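Long-range contact in catalase (PDB 1M7S), which breaks down hydrogen peroxide into water and oxygen with the help of heme, protecting the cell from peroxide damage: residues A[56-68]-A[285-297]. Sequence-based numbering, arbitrary orientation.
Sequences TGVKGEFTASADI and KKIGQMVLNKNVD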
loop_
_atom_site.group_PDB
_atom_site.type_symbol
_atom_site.label_atom_id
_atom_site.label_comp_id
_atom_site.label_asym_id
_atom_site.label_seq_id
_atom_site.Cartn_x
_atom_site.Cartn_y
_atom_site.Cartn_z
ATOM N N THR A 56 4.797 24.472 2.209
ATOM C CA THR A 56 4.280 25.369 1.192
ATOM C C THR A 56 5.182 25.276 -0.059
ATOM O O THR A 56 6.369 25.495 0.170
ATOM C CB THR A 56 4.350 26.845 1.647
ATOM O OG1 THR A 56 3.774 27.003 2.953
ATOM C CG2 THR A 56 3.593 27.738 0.668
ATOM N N GLY A 57 4.597 25.084 -1.243
ATOM C CA GLY A 57 5.424 24.932 -2.437
ATOM C C GLY A 57 5.102 26.066 -3.396
ATOM O O GLY A 57 4.012 26.631 -3.410
ATOM N N VAL A 58 6.169 26.514 -4.064
ATOM C CA VAL A 58 6.094 27.561 -5.068
ATOM C C VAL A 58 7.134 27.228 -6.153
ATOM O O VAL A 58 7.944 26.316 -6.052
ATOM C CB VAL A 58 6.425 28.941 -4.502
ATOM C CG1 VAL A 58 5.405 29.513 -3.465
ATOM C CG2 VAL A 58 7.779 28.906 -3.812
ATOM N N LYS A 59 7.039 27.981 -7.261
ATOM C CA LYS A 59 7.920 27.698 -8.399
ATOM C C LYS A 59 8.679 28.947 -8.799
ATOM O O LYS A 59 8.213 30.029 -8.492
ATOM C CB LYS A 59 7.018 27.233 -9.555
ATOM C CG LYS A 59 6.605 25.787 -9.418
ATOM C CD LYS A 59 5.833 25.215 -10.577
ATOM C CE LYS A 59 4.390 25.693 -10.580
ATOM N NZ LYS A 59 3.597 24.848 -11.552
ATOM N N GLY A 60 9.826 28.817 -9.447
ATOM C CA GLY A 60 10.535 30.081 -9.834
ATOM C C GLY A 60 11.687 29.619 -10.784
ATOM O O GLY A 60 11.561 28.639 -11.499
ATOM N N GLU A 61 12.756 30.403 -10.722
ATOM C CA GLU A 61 13.898 30.084 -11.593
ATOM C C GLU A 61 15.193 30.501 -10.919
ATOM O O GLU A 61 15.134 31.447 -10.159
ATOM C CB GLU A 61 13.792 30.875 -12.927
ATOM C CG GLU A 61 12.859 30.288 -13.964
ATOM C CD GLU A 61 13.468 29.600 -15.150
ATOM O OE1 GLU A 61 12.734 29.191 -16.088
ATOM O OE2 GLU A 61 14.715 29.470 -15.209
ATOM N N PHE A 62 16.275 29.777 -11.258
ATOM C CA PHE A 62 17.564 30.172 -10.694
ATOM C C PHE A 62 18.468 30.519 -11.912
ATOM O O PHE A 62 18.388 29.742 -12.875
ATOM C CB PHE A 62 18.232 28.993 -9.984
ATOM C CG PHE A 62 19.696 29.130 -9.655
ATOM C CD1 PHE A 62 20.079 29.940 -8.606
ATOM C CD2 PHE A 62 20.652 28.475 -10.439
ATOM C CE1 PHE A 62 21.427 30.082 -8.323
ATOM C CE2 PHE A 62 22.018 28.653 -10.178
ATOM C CZ PHE A 62 22.389 29.447 -9.104
ATOM N N THR A 63 19.196 31.592 -11.747
ATOM C CA THR A 63 20.116 31.954 -12.858
ATOM C C THR A 63 21.538 32.016 -12.315
ATOM O O THR A 63 21.785 32.800 -11.421
ATOM C CB THR A 63 19.623 33.266 -13.485
ATOM O OG1 THR A 63 18.358 33.000 -14.135
ATOM C CG2 THR A 63 20.601 33.739 -14.567
ATOM N N ALA A 64 22.448 31.207 -12.839
ATOM C CA ALA A 64 23.833 31.328 -12.375
ATOM C C ALA A 64 24.537 32.573 -12.913
ATOM O O ALA A 64 24.236 33.074 -14.008
ATOM C CB ALA A 64 24.610 30.097 -12.741
ATOM N N SER A 65 25.560 33.014 -12.178
ATOM C CA SER A 65 26.239 34.240 -12.582
ATOM C C SER A 65 27.748 34.258 -12.421
ATOM O O SER A 65 28.282 35.384 -12.447
ATOM C CB SER A 65 25.682 35.419 -11.775
ATOM O OG SER A 65 25.869 35.241 -10.380
ATOM N N ALA A 66 28.405 33.141 -12.167
ATOM C CA ALA A 66 29.851 33.224 -11.976
ATOM C C ALA A 66 30.533 32.086 -12.717
ATOM O O ALA A 66 29.872 31.145 -13.145
ATOM C CB ALA A 66 30.174 33.141 -10.477
ATOM N N ASP A 67 31.857 32.198 -12.797
ATOM C CA ASP A 67 32.641 31.133 -13.408
ATOM C C ASP A 67 33.122 30.218 -12.282
ATOM O O ASP A 67 34.066 30.598 -11.551
ATOM C CB ASP A 67 33.879 31.658 -14.149
ATOM C CG ASP A 67 34.699 30.534 -14.749
ATOM O OD1 ASP A 67 35.783 30.840 -15.327
ATOM O OD2 ASP A 67 34.329 29.340 -14.700
ATOM N N ILE A 68 32.487 29.076 -12.102
ATOM C CA ILE A 68 32.962 28.130 -11.089
ATOM C C ILE A 68 33.242 26.792 -11.757
ATOM O O ILE A 68 33.261 25.709 -11.154
ATOM C CB ILE A 68 32.135 27.994 -9.805
ATOM C CG1 ILE A 68 30.691 27.601 -10.111
ATOM C CG2 ILE A 68 32.188 29.262 -8.941
ATOM C CD1 ILE A 68 29.956 27.134 -8.861
ATOM N N LYS A 285 31.430 33.476 -1.903
ATOM C CA LYS A 285 31.418 33.956 -3.271
ATOM C C LYS A 285 30.015 33.775 -3.867
ATOM O O LYS A 285 29.455 32.692 -3.792
ATOM C CB LYS A 285 32.430 33.164 -4.119
ATOM C CG LYS A 285 32.277 33.306 -5.628
ATOM C CD LYS A 285 33.359 32.636 -6.444
ATOM C CE LYS A 285 33.169 33.046 -7.924
ATOM N NZ LYS A 285 34.395 32.748 -8.725
ATOM N N LYS A 286 29.442 34.854 -4.408
ATOM C CA LYS A 286 28.096 34.710 -4.997
ATOM C C LYS A 286 28.138 33.961 -6.310
ATOM O O LYS A 286 29.031 34.206 -7.172
ATOM C CB LYS A 286 27.498 36.109 -5.215
ATOM C CG LYS A 286 26.099 36.034 -5.822
ATOM C CD LYS A 286 25.336 37.331 -5.598
ATOM C CE LYS A 286 25.966 38.514 -6.297
ATOM N NZ LYS A 286 26.817 38.161 -7.458
ATOM N N ILE A 287 27.247 32.990 -6.534
ATOM C CA ILE A 287 27.248 32.220 -7.757
ATOM C C ILE A 287 25.940 32.241 -8.536
ATOM O O ILE A 287 25.891 31.617 -9.620
ATOM C CB ILE A 287 27.622 30.737 -7.521
ATOM C CG1 ILE A 287 26.643 30.004 -6.572
ATOM C CG2 ILE A 287 29.043 30.627 -6.976
ATOM C CD1 ILE A 287 26.920 28.488 -6.631
ATOM N N GLY A 288 24.939 32.963 -8.045
ATOM C CA GLY A 288 23.670 32.994 -8.791
ATOM C C GLY A 288 22.576 33.656 -7.924
ATOM O O GLY A 288 22.807 34.036 -6.783
ATOM N N GLN A 289 21.374 33.594 -8.489
ATOM C CA GLN A 289 20.216 34.241 -7.854
ATOM C C GLN A 289 18.962 33.470 -8.216
ATOM O O GLN A 289 18.757 33.036 -9.352
ATOM C CB GLN A 289 20.080 35.737 -8.160
ATOM C CG GLN A 289 18.847 36.387 -7.523
ATOM C CD GLN A 289 18.812 37.892 -7.829
ATOM O OE1 GLN A 289 18.014 38.255 -8.700
ATOM N NE2 GLN A 289 19.549 38.757 -7.162
ATOM N N MET A 290 18.116 33.285 -7.167
ATOM C CA MET A 290 16.854 32.564 -7.405
ATOM C C MET A 290 15.681 33.514 -7.114
ATOM O O MET A 290 15.735 34.314 -6.188
ATOM C CB MET A 290 16.786 31.324 -6.491
ATOM C CG MET A 290 15.447 30.587 -6.602
ATOM S SD MET A 290 15.482 28.970 -5.747
ATOM C CE MET A 290 15.832 29.484 -4.096
ATOM N N VAL A 291 14.651 33.480 -7.934
ATOM C CA VAL A 291 13.456 34.281 -7.709
ATOM C C VAL A 291 12.283 33.302 -7.679
ATOM O O VAL A 291 12.184 32.450 -8.536
ATOM C CB VAL A 291 13.178 35.340 -8.809
ATOM C CG1 VAL A 291 13.068 34.671 -10.163
ATOM C CG2 VAL A 291 11.952 36.129 -8.439
ATOM N N LEU A 292 11.374 33.426 -6.724
ATOM C CA LEU A 292 10.219 32.534 -6.655
ATOM C C LEU A 292 9.015 33.374 -7.112
ATOM O O LEU A 292 8.713 34.379 -6.480
ATOM C CB LEU A 292 10.072 31.958 -5.233
ATOM C CG LEU A 292 11.283 31.137 -4.741
ATOM C CD1 LEU A 292 11.053 30.492 -3.367
ATOM C CD2 LEU A 292 11.685 30.073 -5.781
ATOM N N ASN A 293 8.430 32.941 -8.237
ATOM C CA ASN A 293 7.389 33.881 -8.724
ATOM C C ASN A 293 6.141 33.238 -9.246
ATOM O O ASN A 293 5.404 33.951 -9.968
ATOM C CB ASN A 293 8.077 34.669 -9.858
ATOM C CG ASN A 293 8.629 33.771 -10.919
ATOM O OD1 ASN A 293 9.507 34.296 -11.646
ATOM N ND2 ASN A 293 8.228 32.529 -11.105
ATOM N N LYS A 294 5.868 31.988 -8.855
ATOM C CA LYS A 294 4.625 31.384 -9.323
ATOM C C LYS A 294 4.024 30.476 -8.222
ATOM O O LYS A 294 4.791 29.651 -7.732
ATOM C CB LYS A 294 4.893 30.435 -10.457
ATOM C CG LYS A 294 3.906 30.445 -11.617
ATOM C CD LYS A 294 4.741 30.952 -12.807
ATOM C CE LYS A 294 3.991 31.915 -13.723
ATOM N NZ LYS A 294 4.997 32.596 -14.627
ATOM N N ASN A 295 2.754 30.639 -7.932
ATOM C CA ASN A 295 2.099 29.706 -7.018
ATOM C C ASN A 295 1.764 28.427 -7.761
ATOM O O ASN A 295 1.655 28.375 -9.005
ATOM C CB ASN A 295 0.814 30.295 -6.409
ATOM C CG ASN A 295 1.177 31.286 -5.317
ATOM O OD1 ASN A 295 1.943 30.991 -4.392
ATOM N ND2 ASN A 295 0.610 32.496 -5.409
ATOM N N VAL A 296 1.596 27.325 -7.010
ATOM C CA VAL A 296 1.223 26.049 -7.647
ATOM C C VAL A 296 -0.221 26.064 -8.154
ATOM O O VAL A 296 -1.007 26.872 -7.673
ATOM C CB VAL A 296 1.372 24.891 -6.641
ATOM C CG1 VAL A 296 2.812 24.846 -6.105
ATOM C CG2 VAL A 296 0.382 25.049 -5.496
ATOM N N ASP A 297 -0.547 25.112 -9.022
ATOM C CA ASP A 297 -1.929 25.036 -9.506
ATOM C C ASP A 297 -2.760 24.118 -8.606
ATOM O O ASP A 297 -3.953 24.386 -8.405
ATOM C CB ASP A 297 -1.868 24.437 -10.907
ATOM C CG ASP A 297 -1.302 25.442 -11.922
ATOM O OD1 ASP A 297 -0.553 24.992 -12.811
ATOM O OD2 ASP A 297 -1.608 26.631 -11.869
HETATM O O HOH W 1 1.941 28.215 -4.265
HETATM O O HOH W 2 1.348 27.178 -11.469
HETATM O O HOH W 3 27.963 36.631 -9.142
HETATM O O HOH W 4 27.789 30.507 -11.142
HETATM O O HOH W 5 33.288 34.267 -11.135
#
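Strands 55-64 and 284-295 run antiparallel in the curled β-sheet that forms the barrel of the catalase fold, and a classic β-bulge interrupts their ladder where Asn-293 and Lys-294 both face Lys-59. The carbonyl of Lys-59 takes both amides, Asn-293 N to Lys-59 O at 2.9 Å and Lys-294 N to Lys-59 O at 3.1 Å, the first in the carbonyl plane and the second tilted 30° from it. Past the bulge the pairing is regular, with Glu-61 bonded to Val-291 and Thr-63 to Gln-289 in both directions. Gly-60 and Gly-288 have no side chain where the other strand comes closest: Gly-60 CA lies 3.2 Å from Val-291 O, a CA-H...O contact, and the Phe-62 ring sits beside Gly-288, its CE1 3.7 Å from Gly-288 CA. With CG anti to the backbone N (chi1 165°), the ring lies obliquely against the backbone of the other strand, CD1 reaching 3.4 Å from Gln-289 O. Val-58 CG2 meets Leu-292 CD1 at 3.7 Å, the two side chains crossing at about a right angle. Beyond the ladder, Ile-68 and Ile-287 touch through their CG2 methyls at 4.0 Å. At the other end a water ties Gly-57 O to Asn-295 OD1 and Val-296 N, while Lys-59 makes a salt bridge with Glu-302. Strand 82-90 pairs with the far edge of 55-64, and strand 252-260 with that of 284-295; Phe-112 stacks edge-to-face on Phe-62, and helix 236-246 packs on Val-58 and Asn-295.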